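Local coordinates for protein alcohol dehydrogenase (Escherichia coli, PDB 5VM2) that is of unknown substrate specificity but probably works as a zinc-containing, NAD(H)- or NADP(H)-dependent oxidoreductase acting on alcohol groups, at residues 241-246 and 268-273; 264-269 and 285-290. One frame throughout, in Å; residues are numbered along the deposited sequence.

Contact 1: residues 241-246 and 268-273; sequences VFETAG and GTVPGA
Gly246 and Val270 bring the two backbones together, their CA atoms 4.7 Å apart, with no direct hydrogen bond joining the segments. Residues 241-243 form the end of strand 238-243, after which the chain turns through Thr244 and Ala245 to Gly246; residues 268-273 are irregular, leaving strand 262-267. Gly246, Thr269 and Val270, which meet here, all have positive phi. Having no side chain, Gly246 lets Thr269 OG1 come to 3.1 Å from its CA. That hydroxyl lies between the backbone N and the carbonyl carbon (chi1 73°) and donates to Gly268 O at 2.6 Å, from above the carbonyl plane. The meeting place is at the C-terminal ends of neighbouring parallel strands in the Rossmann-type domain, the edge at which dinucleotide cofactors bind in this fold; Glu243 lies near the glycine-rich pattern Gly176, Gly178 and Gly181, consistent with such a site. The two carboxylate oxygens of Glu243 have separate partners. OE1 receives a weak bond from Gly246 N and is hydrogen-bonded to Thr250 on helix 248-253. A water hydrogen-bonds to Glu243 OE2 (2.7 Å) and also to Gly268 O (2.6 Å), linking the strand end to the loop; as it has more acceptors in reach than protons, these bonds are probably shared. Val270 CG2 reaches the carboxylate at Glu243 OE2, 4.2 Å away, while Pro271 CD rests 3.7 Å from Gly246 O.

Contact 2: residues 264-269 and 285-290; sequences IMIVGT and VTIQTV
Ile264 and Ile266 supply both the N-H and the carbonyl oxygen for a ladder of hydrogen bonds to the strand 286-290. Ile264 N donates to Thr286 O at 2.7 Å and Gln288 N to Ile264 O at 2.8 Å. Farther on, Ile266 N meets Gln288 O at 2.9 Å, and Val290 N meets Ile266 O at 2.8 Å. This is the regular pattern of a parallel pair, here strands 262-267 and 286-290 at one end of the six-stranded parallel sheet of the Rossmann-type domain, where 286-290 is the outermost strand within the chain. The axes of strands 264-267 and 286-290 are 21° apart. The last rung is weak: the N-H of Gly268, the final residue of the inverse gamma turn centred on Val267, is shared between weak bonds to Val290 O and, within its own segment, Ile266 O. CA-H...O contacts accompany the stronger bonds, as from Ile287 CA to Ile264 O and from Met265 CA to Gln288 O.

On the face carrying Ile264, Ile266, Ile287 and Thr289, Ile264 and Ile287 lie side by side, and Ile287 CG2 is 3.7 Å from Ile266 CD1, its branch being anti to the backbone N. Phe278 and Ile281, from the loop before strand 286-290, also touch Ile287. The other face carries Met265, Val267, Gln288 and Val290 and is covered by helix 145-163, which meets Met265, Val267 and Val290. Folded back at both chi2 (-65°) and chi3 (-60°), the Met265 chain brings its CE to 3.6 Å from Val290 CG2, with Gln288 OE1 3.9 Å from the same methyl.

The second segment of contact 1 continues from the first segment of contact 2, and the two share Gly268 and Thr269, where strand 262-267 gives way to its loop. Contact 2 is the more buried, a backbone ladder flanked by aliphatic side chains, whereas contact 1 is a surface contact between the end of strand 238-243 with its following loop and the loop after 262-267, joined by water and by close approach at glycine. Strand 262-267 lies between 238-243 and 286-290 in the parallel sheet: probable hydrogen bonds from Glu243 N to Met265 O and from Met265 N to Val241 O join it to the former. Phe242 of strand 238-243 packs on Met265, extending the apolar face of contact 2 to that strand.

Contact 1: residues 241-246 and 268-273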
loop_
_atom_site.group_PDB
_atom_site.type_symbol
_atom_site.label_atom_id
_atom_site.label_comp_id
_atom_site.label_asym_id
_atom_site.label_seq_id
_atom_site.Cartn_x
_atom_site.Cartn_y
_atom_site.Cartn_z
ATOM N N VAL A 241 11.360 -1.010 15.040
ATOM C CA VAL A 241 10.751 -2.262 14.610
ATOM C C VAL A 241 9.489 -1.907 13.845
ATOM O O VAL A 241 8.605 -1.221 14.380
ATOM C CB VAL A 241 10.428 -3.192 15.786
ATOM C CG1 VAL A 241 9.850 -4.507 15.262
ATOM C CG2 VAL A 241 11.666 -3.450 16.631
ATOM N N PHE A 242 9.412 -2.355 12.601
ATOM C CA PHE A 242 8.216 -2.206 11.790
ATOM C C PHE A 242 7.424 -3.504 11.842
ATOM O O PHE A 242 7.974 -4.582 11.588
ATOM C CB PHE A 242 8.565 -1.874 10.338
ATOM C CG PHE A 242 9.204 -0.536 10.156
ATOM C CD1 PHE A 242 10.586 -0.402 10.211
ATOM C CD2 PHE A 242 8.429 0.587 9.930
ATOM C CE1 PHE A 242 11.188 0.840 10.035
ATOM C CE2 PHE A 242 9.020 1.830 9.760
ATOM C CZ PHE A 242 10.403 1.955 9.812
ATOM N N GLU A 243 6.143 -3.400 12.177
ATOM C CA GLU A 243 5.213 -4.514 12.074
ATOM C C GLU A 243 4.364 -4.298 10.826
ATOM O O GLU A 243 3.634 -3.307 10.732
ATOM C CB GLU A 243 4.344 -4.621 13.325
ATOM C CG GLU A 243 3.702 -5.980 13.516
ATOM C CD GLU A 243 2.550 -6.215 12.561
ATOM O OE1 GLU A 243 2.405 -7.355 12.076
ATOM O OE2 GLU A 243 1.793 -5.258 12.293
ATOM N N THR A 244 4.476 -5.214 9.861
ATOM C CA THR A 244 3.879 -5.012 8.549
ATOM C C THR A 244 2.972 -6.145 8.092
ATOM O O THR A 244 2.256 -5.964 7.102
ATOM C CB THR A 244 4.970 -4.809 7.482
ATOM O OG1 THR A 244 5.631 -6.056 7.233
ATOM C CG2 THR A 244 5.997 -3.784 7.936
ATOM N N ALA A 245 2.980 -7.295 8.765
ATOM C CA ALA A 245 2.147 -8.415 8.349
ATOM C C ALA A 245 0.723 -8.323 8.880
ATOM O O ALA A 245 -0.164 -9.003 8.354
ATOM C CB ALA A 245 2.775 -9.737 8.800
ATOM N N GLY A 246 0.485 -7.500 9.898
ATOM C CA GLY A 246 -0.832 -7.426 10.495
ATOM C C GLY A 246 -1.243 -8.656 11.270
ATOM O O GLY A 246 -2.440 -8.884 11.461
ATOM N N GLY A 268 -0.328 -0.321 9.375
ATOM C CA GLY A 268 -1.652 -0.747 8.974
ATOM C C GLY A 268 -2.242 -1.839 9.852
ATOM O O GLY A 268 -1.581 -2.445 10.698
ATOM N N THR A 269 -3.546 -2.057 9.655
ATOM C CA THR A 269 -4.250 -3.290 10.007
ATOM C C THR A 269 -4.318 -3.607 11.502
ATOM O O THR A 269 -4.716 -2.758 12.307
ATOM C CB THR A 269 -3.617 -4.469 9.258
ATOM O OG1 THR A 269 -2.340 -4.777 9.831
ATOM C CG2 THR A 269 -3.444 -4.137 7.775
ATOM N N VAL A 270 -3.948 -4.839 11.860
ATOM C CA VAL A 270 -4.134 -5.444 13.183
ATOM C C VAL A 270 -5.625 -5.536 13.491
ATOM O O VAL A 270 -6.151 -4.726 14.269
ATOM C CB VAL A 270 -3.376 -4.678 14.281
ATOM C CG1 VAL A 270 -3.278 -5.524 15.542
ATOM C CG2 VAL A 270 -1.992 -4.322 13.803
ATOM N N PRO A 271 -6.334 -6.519 12.924
ATOM C CA PRO A 271 -7.803 -6.537 13.058
ATOM C C PRO A 271 -8.298 -6.933 14.440
ATOM O O PRO A 271 -9.413 -6.548 14.814
ATOM C CB PRO A 271 -8.242 -7.555 11.992
ATOM C CG PRO A 271 -7.034 -7.763 11.105
ATOM C CD PRO A 271 -5.852 -7.555 11.997
ATOM N N GLY A 272 -7.524 -7.705 15.203
ATOM C CA GLY A 272 -7.893 -8.087 16.546
ATOM C C GLY A 272 -7.057 -7.354 17.585
ATOM O O GLY A 272 -6.132 -6.606 17.274
ATOM N N ALA A 273 -7.413 -7.576 18.846
ATOM C CA ALA A 273 -6.641 -7.021 19.945
ATOM C C ALA A 273 -5.361 -7.824 20.143
ATOM O O ALA A 273 -5.287 -9.007 19.808
ATOM C CB ALA A 273 -7.462 -7.015 21.234
HETATM O O HOH W 1 0.265 -4.196 10.356
#

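Contact 2: residues 264-269 and 285-290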
loop_
_atom_site.group_PDB
_atom_site.type_symbol
_atom_site.label_atom_id
_atom_site.label_comp_id
_atom_site.label_asym_id
_atom_site.label_seq_id
_atom_site.Cartn_x
_atom_site.Cartn_y
_atom_site.Cartn_z
ATOM N N ILE A 264 8.339 1.350 17.849
ATOM C CA ILE A 264 7.584 0.309 17.160
ATOM C C ILE A 264 6.584 0.998 16.238
ATOM O O ILE A 264 5.800 1.842 16.687
ATOM C CB ILE A 264 6.860 -0.621 18.148
ATOM C CG1 ILE A 264 7.875 -1.369 19.024
ATOM C CG2 ILE A 264 5.965 -1.596 17.390
ATOM C CD1 ILE A 264 7.267 -2.039 20.232
ATOM N N MET A 265 6.623 0.661 14.952
ATOM C CA MET A 265 5.690 1.202 13.973
ATOM C C MET A 265 4.760 0.089 13.523
ATOM O O MET A 265 5.224 -0.962 13.073
ATOM C CB MET A 265 6.420 1.775 12.756
ATOM C CG MET A 265 7.653 2.602 13.062
ATOM S SD MET A 265 7.295 4.106 13.966
ATOM C CE MET A 265 6.183 4.973 12.854
ATOM N N ILE A 266 3.462 0.325 13.633
ATOM C CA ILE A 266 2.450 -0.622 13.189
ATOM C C ILE A 266 1.936 -0.118 11.848
ATOM O O ILE A 266 1.150 0.835 11.779
ATOM C CB ILE A 266 1.329 -0.769 14.216
ATOM C CG1 ILE A 266 1.907 -1.314 15.520
ATOM C CG2 ILE A 266 0.235 -1.663 13.680
ATOM C CD1 ILE A 266 0.951 -1.240 16.657
ATOM N N VAL A 267 2.386 -0.761 10.774
ATOM C CA VAL A 267 2.089 -0.310 9.419
ATOM C C VAL A 267 0.776 -0.974 9.016
ATOM O O VAL A 267 0.750 -2.052 8.425
ATOM C CB VAL A 267 3.229 -0.618 8.459
ATOM C CG1 VAL A 267 2.821 -0.297 7.036
ATOM C CG2 VAL A 267 4.459 0.183 8.860
ATOM N N GLY A 268 -0.328 -0.321 9.375
ATOM C CA GLY A 268 -1.652 -0.747 8.974
ATOM C C GLY A 268 -2.242 -1.839 9.852
ATOM O O GLY A 268 -1.581 -2.445 10.698
ATOM N N THR A 269 -3.546 -2.057 9.655
ATOM C CA THR A 269 -4.250 -3.290 10.007
ATOM C C THR A 269 -4.318 -3.607 11.502
ATOM O O THR A 269 -4.716 -2.758 12.307
ATOM C CB THR A 269 -3.617 -4.469 9.258
ATOM O OG1 THR A 269 -2.340 -4.777 9.831
ATOM C CG2 THR A 269 -3.444 -4.137 7.775
ATOM N N VAL A 285 9.844 3.678 25.198
ATOM C CA VAL A 285 9.561 3.181 23.860
ATOM C C VAL A 285 8.266 3.808 23.355
ATOM O O VAL A 285 7.342 4.097 24.128
ATOM C CB VAL A 285 9.479 1.641 23.876
ATOM C CG1 VAL A 285 8.920 1.093 22.561
ATOM C CG2 VAL A 285 10.853 1.042 24.173
ATOM N N THR A 286 8.202 4.036 22.045
ATOM C CA THR A 286 7.038 4.610 21.386
ATOM C C THR A 286 6.453 3.595 20.412
ATOM O O THR A 286 7.184 3.005 19.609
ATOM C CB THR A 286 7.419 5.894 20.644
ATOM O OG1 THR A 286 7.720 6.932 21.589
ATOM C CG2 THR A 286 6.292 6.342 19.760
ATOM N N ILE A 287 5.143 3.381 20.499
ATOM C CA ILE A 287 4.399 2.588 19.527
ATOM C C ILE A 287 3.520 3.548 18.744
ATOM O O ILE A 287 2.689 4.253 19.329
ATOM C CB ILE A 287 3.545 1.505 20.202
ATOM C CG1 ILE A 287 4.408 0.574 21.051
ATOM C CG2 ILE A 287 2.762 0.712 19.156
ATOM C CD1 ILE A 287 3.592 -0.392 21.897
ATOM N N GLN A 288 3.693 3.586 17.426
ATOM C CA GLN A 288 2.877 4.463 16.597
ATOM C C GLN A 288 2.264 3.674 15.456
ATOM O O GLN A 288 2.968 2.933 14.762
ATOM C CB GLN A 288 3.685 5.640 16.039
ATOM C CG GLN A 288 2.776 6.677 15.349
ATOM C CD GLN A 288 3.507 7.939 14.948
ATOM O OE1 GLN A 288 4.736 7.959 14.875
ATOM N NE2 GLN A 288 2.755 9.004 14.686
ATOM N N THR A 289 0.956 3.829 15.268
ATOM C CA THR A 289 0.301 3.282 14.093
ATOM C C THR A 289 0.578 4.181 12.897
ATOM O O THR A 289 0.807 5.387 13.037
ATOM C CB THR A 289 -1.209 3.134 14.310
ATOM O OG1 THR A 289 -1.778 4.383 14.731
ATOM C CG2 THR A 289 -1.498 2.070 15.359
ATOM N N VAL A 290 0.595 3.577 11.715
ATOM C CA VAL A 290 0.906 4.278 10.477
ATOM C C VAL A 290 -0.251 4.051 9.519
ATOM O O VAL A 290 -0.637 2.904 9.272
ATOM C CB VAL A 290 2.231 3.792 9.857
ATOM C CG1 VAL A 290 2.603 4.649 8.662
ATOM C CG2 VAL A 290 3.339 3.827 10.889
#